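Local coordinates for protein lipid II:glycine glycyltransferase (Staphylococcus aureus, PDB 6SNR) that probably attaches the first glycine of the pentaglycine bridge to the lysine of lipid II, taking it from glycyl-tRNA, in building the staphylococcal cell wall, at residues 303-308 and 331-336; 13-18 and 52-57; 129-134 and 385-390; 251-256 and 272-277; 312-317 and 348-353. One frame throughout, in Å; residues are numbered along the deposited sequence.

Interaction 1: residues 303-308 and 331-336; sequences YLSGAL and LPNHHM
Met336 holds CG anti to its backbone N (chi1 -156°) and then bends at chi3 (60°), which swings CE toward Ala307. SD settles beside Ser305 and Gly306, 3.4 Å from Ser305 OG, while CE goes on to Ala307 CB at 3.6 Å. A flexible, unbranched thioether suits this place, because it can follow the strand over three residues. At Gly306 the sulfur lies against the backbone, with SD 3.4 Å from Gly306 C.

One helical turn earlier Pro332, the first residue of the helix, presents its ring. Its CB lies 3.8 Å from Leu304 CB, and the two side chains cross at about a right angle. Ser305 fits between Pro332 and Met336 because it is small; its OG is buried by the contact and has no hydrogen-bond partner in the model. Asn333 closes the margin, with ND2 3.3 Å from Ser305 CB.

Helix 332-347 thus starts over the face of strand 302-312 that carries Ser305 and Ala307; the segment 332-336 runs at 38° to the segment 303-308. Strands 226-233 and 315-323 flank that strand in the sheet, Val231 also touches Pro332, and Leu308 packs against helices 189-202 and 210-220.

Interaction 2: residues 13-18 and 52-57; sequences AFVKSH and QGVAQL
Helix 8-17 is laid across one face of a beta-sheet, and its Phe14 and Val15 meet Val54 of strand 50-61. The axes of segments 13-17 and 52-57 stand at 108° and come no nearer than 9.1 Å, so side chains must span the gap. Phe14 does most of this: CG is anti to the backbone N (chi1 -176°), which sends it toward the strand, and the ring lies against Val54. Its CD1 is 3.7 Å from Val54 CG2 and also near CG1, and the Phe14 and Val54 side chains slide past each other in opposite directions. The ring's outer end goes farther, to the backbone of Gln52 and Gly53, where Phe14 CZ lies 3.7 Å from Gln52 C.

That backbone is irregular. Gln52 and Gly53 both face Val45 of strand 39-47, which makes a classic beta bulge, and it is backbone atoms of this bulge that the end of the ring meets. The CB of Gln52 points away from the helix, and its OE1 is hydrogen-bonded to Asn82.

Val15 completes the apolar patch. Its CG2 meets Val54 CG2 at 3.8 Å, so that one methyl of Val54 serves both helix residues. Branched at CB, valine suits an extended strand and offers two methyls close to the backbone. Around this patch, Leu26 touches Val15, while Ile6 and Ala44 touch Val54.

Interaction 3: residues 129-134 and 385-390; sequences KHKGFK and IGEFDY
Backbone hydrogen bonds pair Lys129 with Asp389: Lys129 N gives to Asp389 O at 2.8 Å, and Asp389 N returns a bond to Lys129 O. A further bond runs from Lys131 N to Glu387 O. Between them His130 and Phe388 form a non-hydrogen-bonded pair, making short strand 129-130 the antiparallel edge of its mixed sheet, next to strand 388-391.

On that pair's side of the sheet, His130 CD2 stands over one face of the Phe388 ring, toward its rim and 3.5 Å from CE2, with the planes 31° apart. His130 holds CG anti to the backbone N (chi1 -172°). Its NE2 donates to Ile385 O at 2.7 Å. Histidine suits this place by combining a flat ring with an N-H. Gly386 suits its own, having no side chain beside NE2 and a positive phi that favours glycine.

Charges gather around Asp389 and Glu387. Lys131 lies alongside Glu387, and its NZ makes a long salt bridge to Asp389 OD2 at 3.7 Å; its stronger partner is Glu401. Lys106 makes salt bridges to Glu387 and Asp389, and Tyr397 bonds Asp389 OD2.

Water joins Lys129 O to Asp389 OD2, while another links Gly132 O with Glu387 N.

Interaction 4: residues 251-256 and 272-277; sequences AEIAKW and NMINDA
The CH-pi contact of Met273 with Trp256 is the main aromatic feature between these two antiparallel helices. Met273 CB sits over the five-membered ring, 3.7 Å from its centroid and 9° off the normal. The methionine chain continues across the indole, with CG 3.8 Å from Trp256 CZ2. It bends at chi2 (-74°), and SD ends obliquely beside the six-membered ring, 5.2 Å from its centroid, in a Met-aromatic contact. The wide, flat indole is suited to receiving a flexible chain in this way, while Lys259 makes a cation-pi contact with the same tryptophan.

Apolar contacts fill most of the rest of the interface. Trp256 CB touches Ile274 CG1 at 3.7 Å. Ile253 and Ile274 cross at about a right angle and meet through their CG2 methyls, 4.1 Å apart. Their CA atoms are the nearest pair across the segments. Farther along, Ile253 CG1 lies 3.7 Å from Ala277 CB, where the small alanine admits the larger isoleucine. The polar exception is Glu252 at the margin, its OE1 4.3 Å from Ala277 CB.

The segments 251-256 and 272-277 run nearly antiparallel, at 166°, with axes 9.3 Å apart. Helices 235-262 and 267-297, joined by a short connection, form a helical hairpin, the antiparallel coiled-coil arm that projects from the globular part, as in staphylococcal FemA.

Interaction 5: residues 312-317 and 348-353; sequences AGSKSY and GATTYD
Ser316 and Thr351 make the closely knit part of this parallel strand pair. Thr351 O takes two hydrogen bonds from one residue: Ser316 N at 3.0 Å, and Ser316 OG at 2.8 Å. Serine OG, between the backbone N and the carbonyl carbon (chi1 68°), is turned so that it grips the same oxygen as its own N-H. The register continues with Asp353 N bonded to Ser316 O at 3.0 Å. On the Ser316 side of the sheet the small residues pack closely, Ser316 CB lying 3.8 Å from Ala349 CB, and OG also approaches Tyr352 CD2. Tyr317 and Asp353 cross obliquely on the other face. There, on the Thr351 side-chain face, a water beside the tight pair joins Thr351 OG1 to Ser316 O.

Toward the start of the strands the pairing is looser. Ser314 O receives a good bond from Thr350 N at 2.8 Å, in the carbonyl plane and on a lone pair, but only a weak one from Thr351 N. Another water gathers Ser314 OG, Thr350 OG1 and Thr351 OG1; hydroxyl residues suit this margin because they can hold it. Both backbones turn here: Gly313 occupies a type II' turn, and Gly348 closes the preceding helix in a Schellman motif, both with a positive phi that favours glycine.

Helix 332-347 joins strands 315-323 and 351-356 in a beta-alpha-beta crossover, consistent with the GNAT-like fold of the FemABX family. Its Ala344 touches Ser316, Met340 and Met341 touch Tyr352, and strands 302-312 and 146-151 flank the pair.

From the N terminus, interaction 2 closes first, bringing helix 8-17 onto strand 50-61 of the first sheet. Interaction 3 then opens at 129-134 and closes only at 385-390, a loop of 250 residues that inserts the late strand 388-391 between strand 102-107 and edge strand 129-130 of that same sheet. Nested inside it are the other three. Interaction 4 closes a short hairpin far out, its centre about 69 Å from that of interaction 3. Interactions 1 and 5 follow and cross, their segments alternating along three strands of the second sheet and the helix 332-347 that packs on it. Lys16 packs on Gly313, a point where the segments of interactions 2 and 5 touch.

Interaction 1: residues 303-308 and 331-336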
# COMPACT_ATOMS: atom_id res chain seq x y z
N TYR A 303 -16.34 7.74 -11.00
CA TYR A 303 -15.12 7.32 -10.31
C TYR A 303 -14.08 6.86 -11.33
O TYR A 303 -14.38 6.08 -12.22
CB TYR A 303 -15.44 6.20 -9.33
CG TYR A 303 -16.17 6.70 -8.11
CD1 TYR A 303 -15.53 7.45 -7.14
CD2 TYR A 303 -17.51 6.40 -7.92
CE1 TYR A 303 -16.19 7.92 -6.01
CE2 TYR A 303 -18.18 6.85 -6.79
CZ TYR A 303 -17.53 7.61 -5.84
OH TYR A 303 -18.22 8.06 -4.71
N LEU A 304 -12.85 7.35 -11.14
CA LEU A 304 -11.74 7.13 -12.03
C LEU A 304 -10.68 6.16 -11.53
O LEU A 304 -10.01 5.50 -12.33
CB LEU A 304 -11.03 8.48 -12.25
CG LEU A 304 -11.88 9.58 -12.90
CD1 LEU A 304 -11.00 10.78 -13.21
CD2 LEU A 304 -12.59 9.06 -14.13
N SER A 305 -10.45 6.15 -10.22
CA SER A 305 -9.44 5.25 -9.68
C SER A 305 -9.82 4.87 -8.26
O SER A 305 -10.69 5.47 -7.66
CB SER A 305 -8.05 5.87 -9.71
OG SER A 305 -7.91 6.99 -8.87
N GLY A 306 -9.12 3.89 -7.71
CA GLY A 306 -9.37 3.45 -6.34
C GLY A 306 -8.20 2.61 -5.84
O GLY A 306 -7.37 2.12 -6.65
N ALA A 307 -8.10 2.51 -4.51
CA ALA A 307 -7.05 1.72 -3.92
C ALA A 307 -7.38 1.29 -2.50
O ALA A 307 -8.15 1.94 -1.80
CB ALA A 307 -5.79 2.53 -3.91
N LEU A 308 -6.74 0.19 -2.09
CA LEU A 308 -6.79 -0.28 -0.71
C LEU A 308 -5.48 -0.03 0.02
O LEU A 308 -4.41 -0.38 -0.50
CB LEU A 308 -7.12 -1.76 -0.76
CG LEU A 308 -8.55 -2.20 -1.09
CD1 LEU A 308 -8.62 -3.71 -1.33
CD2 LEU A 308 -9.50 -1.81 0.02
N LEU A 331 -5.20 12.90 -14.16
CA LEU A 331 -4.15 12.25 -13.33
C LEU A 331 -4.69 11.76 -11.98
O LEU A 331 -4.11 12.04 -10.93
CB LEU A 331 -2.97 13.19 -13.13
CG LEU A 331 -2.40 13.71 -14.47
CD1 LEU A 331 -1.61 14.98 -14.23
CD2 LEU A 331 -1.58 12.63 -15.15
N PRO A 332 -5.80 11.01 -12.01
CA PRO A 332 -6.41 10.56 -10.75
C PRO A 332 -5.51 9.69 -9.87
O PRO A 332 -5.57 9.88 -8.65
CB PRO A 332 -7.65 9.81 -11.21
CG PRO A 332 -7.24 9.25 -12.52
CD PRO A 332 -6.43 10.36 -13.17
N ASN A 333 -4.71 8.80 -10.45
CA ASN A 333 -3.80 7.94 -9.65
C ASN A 333 -2.76 8.76 -8.89
O ASN A 333 -2.41 8.45 -7.77
CB ASN A 333 -3.10 6.91 -10.54
CG ASN A 333 -4.08 5.92 -11.17
OD1 ASN A 333 -4.11 5.72 -12.38
ND2 ASN A 333 -4.89 5.31 -10.35
N HIS A 334 -2.28 9.85 -9.49
CA HIS A 334 -1.30 10.70 -8.82
C HIS A 334 -1.90 11.47 -7.66
O HIS A 334 -1.27 11.60 -6.59
CB HIS A 334 -0.70 11.72 -9.83
CG HIS A 334 0.05 11.07 -10.95
ND1 HIS A 334 -0.59 10.45 -12.00
CD2 HIS A 334 1.37 10.91 -11.17
CE1 HIS A 334 0.32 9.96 -12.82
NE2 HIS A 334 1.51 10.23 -12.34
N HIS A 335 -3.14 11.93 -7.83
CA HIS A 335 -3.88 12.56 -6.76
C HIS A 335 -4.10 11.58 -5.61
O HIS A 335 -3.81 11.88 -4.44
CB HIS A 335 -5.22 13.09 -7.30
CG HIS A 335 -5.84 14.11 -6.42
ND1 HIS A 335 -7.10 14.65 -6.65
CD2 HIS A 335 -5.41 14.67 -5.27
CE1 HIS A 335 -7.40 15.49 -5.68
NE2 HIS A 335 -6.39 15.52 -4.84
N MET A 336 -4.56 10.39 -6.00
CA MET A 336 -4.80 9.27 -5.06
C MET A 336 -3.58 8.90 -4.21
O MET A 336 -3.68 8.89 -2.95
CB MET A 336 -5.27 8.01 -5.81
CG MET A 336 -6.06 7.06 -4.92
SD MET A 336 -6.73 5.72 -5.92
CE MET A 336 -5.34 4.91 -6.63

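Interaction 2: residues 13-18 and 52-57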
# COMPACT_ATOMS: atom_id res chain seq x y z
N ALA A 13 -1.11 -5.55 19.45
CA ALA A 13 -0.40 -4.37 19.96
C ALA A 13 1.12 -4.51 19.90
O ALA A 13 1.85 -3.61 19.46
CB ALA A 13 -0.90 -4.04 21.37
N PHE A 14 1.60 -5.68 20.32
CA PHE A 14 3.00 -5.98 20.30
C PHE A 14 3.53 -5.96 18.88
O PHE A 14 4.60 -5.36 18.63
CB PHE A 14 3.27 -7.35 20.95
CG PHE A 14 4.74 -7.67 21.05
CD1 PHE A 14 5.41 -8.30 20.04
CD2 PHE A 14 5.44 -7.33 22.19
CE1 PHE A 14 6.77 -8.58 20.16
CE2 PHE A 14 6.79 -7.60 22.31
CZ PHE A 14 7.46 -8.24 21.29
N VAL A 15 2.84 -6.61 17.94
CA VAL A 15 3.25 -6.59 16.52
C VAL A 15 3.31 -5.16 15.94
O VAL A 15 4.26 -4.78 15.27
CB VAL A 15 2.31 -7.46 15.65
CG1 VAL A 15 2.63 -7.37 14.14
CG2 VAL A 15 2.33 -8.94 16.13
N LYS A 16 2.31 -4.37 16.29
CA LYS A 16 2.19 -3.03 15.74
C LYS A 16 3.32 -2.14 16.25
O LYS A 16 3.79 -1.29 15.49
CB LYS A 16 0.81 -2.45 16.05
CG LYS A 16 -0.30 -3.07 15.20
CD LYS A 16 -1.70 -2.62 15.58
CE LYS A 16 -2.77 -2.96 14.58
NZ LYS A 16 -4.10 -2.31 14.85
N SER A 17 3.79 -2.34 17.48
CA SER A 17 4.90 -1.53 18.03
C SER A 17 6.32 -2.09 17.89
O SER A 17 7.32 -1.42 18.20
CB SER A 17 4.63 -1.24 19.50
OG SER A 17 4.50 -2.39 20.28
N HIS A 18 6.44 -3.33 17.40
CA HIS A 18 7.77 -3.90 17.27
C HIS A 18 8.39 -3.49 15.93
O HIS A 18 7.73 -3.56 14.89
CB HIS A 18 7.69 -5.41 17.37
CG HIS A 18 9.02 -6.04 17.57
ND1 HIS A 18 9.48 -6.48 18.79
CD2 HIS A 18 10.02 -6.25 16.70
CE1 HIS A 18 10.70 -6.97 18.65
NE2 HIS A 18 11.05 -6.85 17.38
N GLN A 52 8.63 -10.62 25.06
CA GLN A 52 9.86 -10.30 24.28
C GLN A 52 9.75 -10.75 22.82
O GLN A 52 10.55 -10.31 21.97
CB GLN A 52 11.13 -10.87 24.94
CG GLN A 52 11.49 -10.21 26.27
CD GLN A 52 12.82 -10.72 26.80
OE1 GLN A 52 13.69 -11.18 26.04
NE2 GLN A 52 13.00 -10.65 28.12
N GLY A 53 8.78 -11.61 22.49
CA GLY A 53 8.55 -11.99 21.06
C GLY A 53 7.25 -12.73 20.90
O GLY A 53 6.78 -13.39 21.83
N VAL A 54 6.66 -12.66 19.70
CA VAL A 54 5.46 -13.39 19.36
C VAL A 54 5.55 -13.92 17.97
O VAL A 54 6.46 -13.54 17.20
CB VAL A 54 4.20 -12.49 19.45
CG1 VAL A 54 4.11 -11.86 20.83
CG2 VAL A 54 4.25 -11.39 18.38
N ALA A 55 4.64 -14.81 17.65
CA ALA A 55 4.50 -15.29 16.28
C ALA A 55 3.12 -15.87 16.07
O ALA A 55 2.53 -16.48 16.96
CB ALA A 55 5.61 -16.30 15.96
N GLN A 56 2.58 -15.62 14.90
CA GLN A 56 1.38 -16.20 14.43
C GLN A 56 1.72 -17.22 13.33
O GLN A 56 2.35 -16.91 12.33
CB GLN A 56 0.49 -15.11 13.83
CG GLN A 56 -0.79 -15.63 13.33
CD GLN A 56 -1.74 -14.51 13.06
OE1 GLN A 56 -1.62 -13.80 12.04
NE2 GLN A 56 -2.66 -14.32 13.97
N LEU A 57 1.35 -18.46 13.58
CA LEU A 57 1.63 -19.61 12.70
C LEU A 57 0.42 -19.92 11.90
O LEU A 57 -0.70 -20.08 12.46
CB LEU A 57 2.00 -20.86 13.58
CG LEU A 57 3.33 -20.91 14.31
CD1 LEU A 57 3.71 -19.74 15.16
CD2 LEU A 57 3.35 -22.21 15.14

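Interaction 3: residues 129-134 and 385-390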
# COMPACT_ATOMS: atom_id res chain seq x y z
N LYS A 129 17.45 -23.39 7.14
CA LYS A 129 18.06 -23.33 5.80
C LYS A 129 17.49 -22.14 5.03
O LYS A 129 16.29 -21.87 5.02
CB LYS A 129 17.81 -24.62 5.04
CG LYS A 129 18.14 -25.88 5.86
CD LYS A 129 19.56 -25.90 6.42
CE LYS A 129 19.75 -27.08 7.36
NZ LYS A 129 21.08 -27.01 8.03
N HIS A 130 18.38 -21.43 4.35
CA HIS A 130 18.02 -20.23 3.59
C HIS A 130 17.69 -20.52 2.14
O HIS A 130 18.40 -21.34 1.50
CB HIS A 130 19.21 -19.28 3.65
CG HIS A 130 18.96 -17.91 3.09
ND1 HIS A 130 19.86 -17.28 2.25
CD2 HIS A 130 17.95 -17.02 3.29
CE1 HIS A 130 19.43 -16.06 1.98
NE2 HIS A 130 18.27 -15.88 2.59
N LYS A 131 16.67 -19.84 1.60
CA LYS A 131 16.23 -20.05 0.21
C LYS A 131 17.17 -19.29 -0.75
O LYS A 131 17.09 -19.52 -1.97
CB LYS A 131 14.80 -19.53 -0.06
CG LYS A 131 13.69 -20.39 0.48
CD LYS A 131 13.60 -21.71 -0.25
CE LYS A 131 12.30 -22.41 0.11
NZ LYS A 131 12.24 -23.76 -0.42
N GLY A 132 18.00 -18.40 -0.19
CA GLY A 132 19.05 -17.66 -0.97
C GLY A 132 18.72 -16.22 -1.31
O GLY A 132 17.58 -15.78 -1.18
N PHE A 133 19.71 -15.46 -1.78
CA PHE A 133 19.51 -14.05 -2.12
C PHE A 133 19.25 -13.94 -3.61
O PHE A 133 20.12 -13.52 -4.41
CB PHE A 133 20.69 -13.18 -1.71
CG PHE A 133 21.03 -13.29 -0.25
CD1 PHE A 133 20.29 -12.61 0.72
CD2 PHE A 133 22.09 -14.09 0.16
CE1 PHE A 133 20.64 -12.70 2.06
CE2 PHE A 133 22.43 -14.17 1.49
CZ PHE A 133 21.71 -13.47 2.45
N LYS A 134 18.04 -14.34 -3.99
CA LYS A 134 17.61 -14.36 -5.39
C LYS A 134 16.91 -13.03 -5.81
O LYS A 134 16.92 -12.05 -5.06
CB LYS A 134 16.77 -15.62 -5.67
CG LYS A 134 17.41 -16.91 -5.18
CD LYS A 134 16.76 -18.13 -5.84
CE LYS A 134 17.54 -19.41 -5.56
NZ LYS A 134 19.01 -19.30 -5.76
N ILE A 385 16.16 -10.16 4.21
CA ILE A 385 17.05 -11.32 4.32
C ILE A 385 16.49 -12.55 3.63
O ILE A 385 17.25 -13.43 3.21
CB ILE A 385 17.40 -11.60 5.81
CG1 ILE A 385 16.16 -11.78 6.69
CG2 ILE A 385 18.26 -10.49 6.34
CD1 ILE A 385 16.49 -12.37 8.07
N GLY A 386 15.16 -12.64 3.48
CA GLY A 386 14.54 -13.71 2.75
C GLY A 386 13.81 -14.76 3.57
O GLY A 386 13.31 -14.46 4.63
N GLU A 387 13.73 -15.95 3.01
CA GLU A 387 12.90 -17.05 3.48
C GLU A 387 13.78 -18.14 4.05
O GLU A 387 14.81 -18.48 3.45
CB GLU A 387 12.03 -17.57 2.33
CG GLU A 387 10.98 -18.58 2.75
CD GLU A 387 10.08 -18.90 1.59
OE1 GLU A 387 9.25 -18.04 1.19
OE2 GLU A 387 10.15 -20.01 1.08
N PHE A 388 13.38 -18.70 5.20
CA PHE A 388 14.16 -19.72 5.89
C PHE A 388 13.22 -20.85 6.33
O PHE A 388 12.09 -20.60 6.76
CB PHE A 388 14.78 -19.15 7.18
CG PHE A 388 15.69 -17.96 6.96
CD1 PHE A 388 15.18 -16.70 6.75
CD2 PHE A 388 17.08 -18.12 6.98
CE1 PHE A 388 16.00 -15.64 6.51
CE2 PHE A 388 17.91 -17.02 6.78
CZ PHE A 388 17.37 -15.79 6.53
N ASP A 389 13.71 -22.09 6.28
CA ASP A 389 12.91 -23.25 6.65
C ASP A 389 13.63 -24.04 7.73
O ASP A 389 14.82 -24.32 7.60
CB ASP A 389 12.64 -24.16 5.46
CG ASP A 389 11.83 -23.49 4.40
OD1 ASP A 389 10.69 -23.13 4.72
OD2 ASP A 389 12.28 -23.41 3.23
N TYR A 390 12.92 -24.38 8.80
CA TYR A 390 13.40 -25.34 9.81
C TYR A 390 12.71 -26.63 9.43
O TYR A 390 11.49 -26.79 9.53
CB TYR A 390 13.08 -24.90 11.23
CG TYR A 390 13.66 -25.84 12.25
CD1 TYR A 390 12.97 -26.98 12.62
CD2 TYR A 390 14.90 -25.59 12.85
CE1 TYR A 390 13.51 -27.86 13.54
CE2 TYR A 390 15.43 -26.46 13.80
CZ TYR A 390 14.72 -27.60 14.12
OH TYR A 390 15.21 -28.50 15.06
O HOH W 1 14.86 -22.70 2.66
O HOH W 2 15.33 -16.10 0.56

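Interaction 4: residues 251-256 and 272-277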
# COMPACT_ATOMS: atom_id res chain seq x y z
N ALA A 251 -14.17 40.51 -11.67
CA ALA A 251 -13.67 41.46 -10.66
C ALA A 251 -12.27 41.99 -10.99
O ALA A 251 -11.99 43.17 -10.73
CB ALA A 251 -13.73 40.87 -9.26
N GLU A 252 -11.39 41.14 -11.53
CA GLU A 252 -10.09 41.59 -12.04
C GLU A 252 -10.29 42.65 -13.12
O GLU A 252 -9.60 43.66 -13.14
CB GLU A 252 -9.28 40.43 -12.64
CG GLU A 252 -8.69 39.43 -11.67
CD GLU A 252 -8.09 38.22 -12.40
OE1 GLU A 252 -7.59 38.40 -13.54
OE2 GLU A 252 -8.13 37.09 -11.85
N ILE A 253 -11.22 42.39 -14.04
CA ILE A 253 -11.45 43.31 -15.14
C ILE A 253 -11.94 44.65 -14.59
O ILE A 253 -11.46 45.70 -15.03
CB ILE A 253 -12.42 42.75 -16.18
CG1 ILE A 253 -11.73 41.64 -16.96
CG2 ILE A 253 -12.84 43.82 -17.18
CD1 ILE A 253 -12.62 40.78 -17.85
N ALA A 254 -12.86 44.60 -13.63
CA ALA A 254 -13.31 45.84 -12.96
C ALA A 254 -12.15 46.65 -12.40
O ALA A 254 -12.08 47.87 -12.62
CB ALA A 254 -14.29 45.52 -11.83
N LYS A 255 -11.23 45.98 -11.70
CA LYS A 255 -10.05 46.61 -11.09
C LYS A 255 -9.13 47.27 -12.14
O LYS A 255 -8.71 48.41 -11.97
CB LYS A 255 -9.29 45.57 -10.25
CG LYS A 255 -7.95 46.01 -9.68
CD LYS A 255 -7.14 44.83 -9.13
CE LYS A 255 -6.56 43.96 -10.24
NZ LYS A 255 -5.72 42.84 -9.75
N TRP A 256 -8.79 46.55 -13.21
CA TRP A 256 -7.97 47.13 -14.29
C TRP A 256 -8.69 48.24 -15.06
O TRP A 256 -8.05 49.18 -15.52
CB TRP A 256 -7.47 46.03 -15.26
CG TRP A 256 -6.36 45.21 -14.69
CD1 TRP A 256 -6.44 43.91 -14.27
CD2 TRP A 256 -5.00 45.63 -14.44
NE1 TRP A 256 -5.21 43.49 -13.78
CE2 TRP A 256 -4.31 44.52 -13.89
CE3 TRP A 256 -4.29 46.82 -14.65
CZ2 TRP A 256 -2.95 44.58 -13.53
CZ3 TRP A 256 -2.92 46.88 -14.29
CH2 TRP A 256 -2.27 45.76 -13.74
N ASN A 272 -4.18 45.32 -21.79
CA ASN A 272 -3.57 44.03 -21.99
C ASN A 272 -4.07 42.99 -21.00
O ASN A 272 -4.46 41.86 -21.35
CB ASN A 272 -2.04 44.17 -21.90
CG ASN A 272 -1.31 42.93 -22.36
OD1 ASN A 272 -0.57 42.31 -21.60
ND2 ASN A 272 -1.53 42.56 -23.60
N MET A 273 -4.16 43.37 -19.72
CA MET A 273 -4.58 42.43 -18.69
C MET A 273 -6.07 42.13 -18.82
O MET A 273 -6.54 41.02 -18.56
CB MET A 273 -4.25 42.97 -17.30
CG MET A 273 -2.75 43.22 -17.09
SD MET A 273 -1.79 41.71 -16.89
CE MET A 273 -0.56 41.82 -18.18
N ILE A 274 -6.82 43.12 -19.30
CA ILE A 274 -8.25 42.93 -19.56
C ILE A 274 -8.45 41.92 -20.70
O ILE A 274 -9.30 41.03 -20.58
CB ILE A 274 -8.94 44.28 -19.85
CG1 ILE A 274 -8.98 45.09 -18.55
CG2 ILE A 274 -10.36 44.07 -20.42
CD1 ILE A 274 -9.35 46.54 -18.70
N ASN A 275 -7.70 42.09 -21.77
CA ASN A 275 -7.78 41.16 -22.91
C ASN A 275 -7.51 39.73 -22.45
O ASN A 275 -8.29 38.81 -22.79
CB ASN A 275 -6.80 41.56 -24.02
CG ASN A 275 -7.21 42.86 -24.71
OD1 ASN A 275 -8.33 43.30 -24.58
ND2 ASN A 275 -6.30 43.44 -25.46
N ASP A 276 -6.48 39.55 -21.62
CA ASP A 276 -6.15 38.23 -21.08
C ASP A 276 -7.32 37.63 -20.28
O ASP A 276 -7.71 36.45 -20.45
CB ASP A 276 -4.93 38.32 -20.14
CG ASP A 276 -3.63 38.60 -20.84
OD1 ASP A 276 -3.58 38.53 -22.09
OD2 ASP A 276 -2.62 38.89 -20.10
N ALA A 277 -7.91 38.44 -19.40
CA ALA A 277 -9.00 37.97 -18.59
C ALA A 277 -10.28 37.65 -19.41
O ALA A 277 -10.97 36.69 -19.15
CB ALA A 277 -9.30 38.96 -17.48

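Interaction 5: residues 312-317 and 348-353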
# COMPACT_ATOMS: atom_id res chain seq x y z
N ALA A 312 -0.18 -1.53 9.80
CA ALA A 312 0.30 -2.29 10.96
C ALA A 312 1.19 -1.41 11.78
O ALA A 312 2.40 -1.37 11.59
CB ALA A 312 1.01 -3.60 10.51
N GLY A 313 0.61 -0.61 12.69
CA GLY A 313 1.40 0.31 13.43
C GLY A 313 1.95 1.42 12.56
O GLY A 313 1.19 2.03 11.78
N SER A 314 3.24 1.65 12.69
CA SER A 314 3.89 2.70 11.89
C SER A 314 4.09 2.30 10.42
O SER A 314 4.56 3.14 9.61
CB SER A 314 5.20 3.10 12.53
OG SER A 314 6.17 2.13 12.32
N LYS A 315 3.75 1.06 10.04
CA LYS A 315 3.86 0.64 8.63
C LYS A 315 2.51 0.78 7.94
O LYS A 315 1.50 0.29 8.42
CB LYS A 315 4.34 -0.84 8.51
CG LYS A 315 5.74 -1.05 9.03
CD LYS A 315 6.15 -2.51 9.00
CE LYS A 315 7.55 -2.63 9.58
NZ LYS A 315 8.06 -4.01 9.50
N SER A 316 2.50 1.45 6.77
CA SER A 316 1.35 1.44 5.91
C SER A 316 1.69 0.77 4.60
O SER A 316 2.87 0.70 4.21
CB SER A 316 0.79 2.86 5.66
OG SER A 316 1.67 3.66 4.88
N TYR A 317 0.66 0.25 3.93
CA TYR A 317 0.83 -0.55 2.70
C TYR A 317 -0.18 -0.19 1.64
O TYR A 317 -1.37 -0.23 1.89
CB TYR A 317 0.68 -2.06 2.98
CG TYR A 317 1.46 -2.62 4.16
CD1 TYR A 317 1.01 -2.41 5.47
CD2 TYR A 317 2.59 -3.41 3.98
CE1 TYR A 317 1.71 -2.92 6.52
CE2 TYR A 317 3.31 -3.91 5.05
CZ TYR A 317 2.83 -3.72 6.33
OH TYR A 317 3.49 -4.21 7.43
N GLY A 348 -0.51 7.81 11.77
CA GLY A 348 0.63 7.35 12.58
C GLY A 348 1.67 6.51 11.90
O GLY A 348 2.59 6.03 12.54
N ALA A 349 1.56 6.34 10.58
CA ALA A 349 2.53 5.60 9.83
C ALA A 349 3.73 6.45 9.44
O ALA A 349 3.61 7.65 9.11
CB ALA A 349 1.89 4.97 8.61
N THR A 350 4.89 5.87 9.43
CA THR A 350 6.11 6.57 9.00
C THR A 350 6.73 6.01 7.73
O THR A 350 7.68 6.63 7.18
CB THR A 350 7.17 6.57 10.12
OG1 THR A 350 7.52 5.21 10.41
CG2 THR A 350 6.64 7.26 11.37
N THR A 351 6.22 4.87 7.24
CA THR A 351 6.58 4.32 5.94
C THR A 351 5.34 3.93 5.15
O THR A 351 4.34 3.55 5.72
CB THR A 351 7.54 3.11 6.02
OG1 THR A 351 7.01 2.13 6.91
CG2 THR A 351 8.90 3.54 6.53
N TYR A 352 5.45 4.01 3.84
CA TYR A 352 4.38 3.73 2.88
C TYR A 352 4.97 2.77 1.85
O TYR A 352 5.87 3.10 1.07
CB TYR A 352 3.90 5.03 2.26
CG TYR A 352 2.76 4.95 1.28
CD1 TYR A 352 2.98 4.72 -0.09
CD2 TYR A 352 1.47 5.19 1.70
CE1 TYR A 352 1.93 4.69 -0.98
CE2 TYR A 352 0.42 5.16 0.82
CZ TYR A 352 0.64 4.93 -0.53
OH TYR A 352 -0.40 4.90 -1.41
N ASP A 353 4.55 1.50 1.92
CA ASP A 353 5.16 0.40 1.20
C ASP A 353 4.35 0.08 -0.05
O ASP A 353 3.18 -0.36 -0.00
CB ASP A 353 5.22 -0.80 2.19
CG ASP A 353 6.00 -1.96 1.67
OD1 ASP A 353 6.25 -2.08 0.46
OD2 ASP A 353 6.31 -2.82 2.52
O HOH W 3 7.58 2.29 9.60
O HOH W 4 5.43 0.37 5.51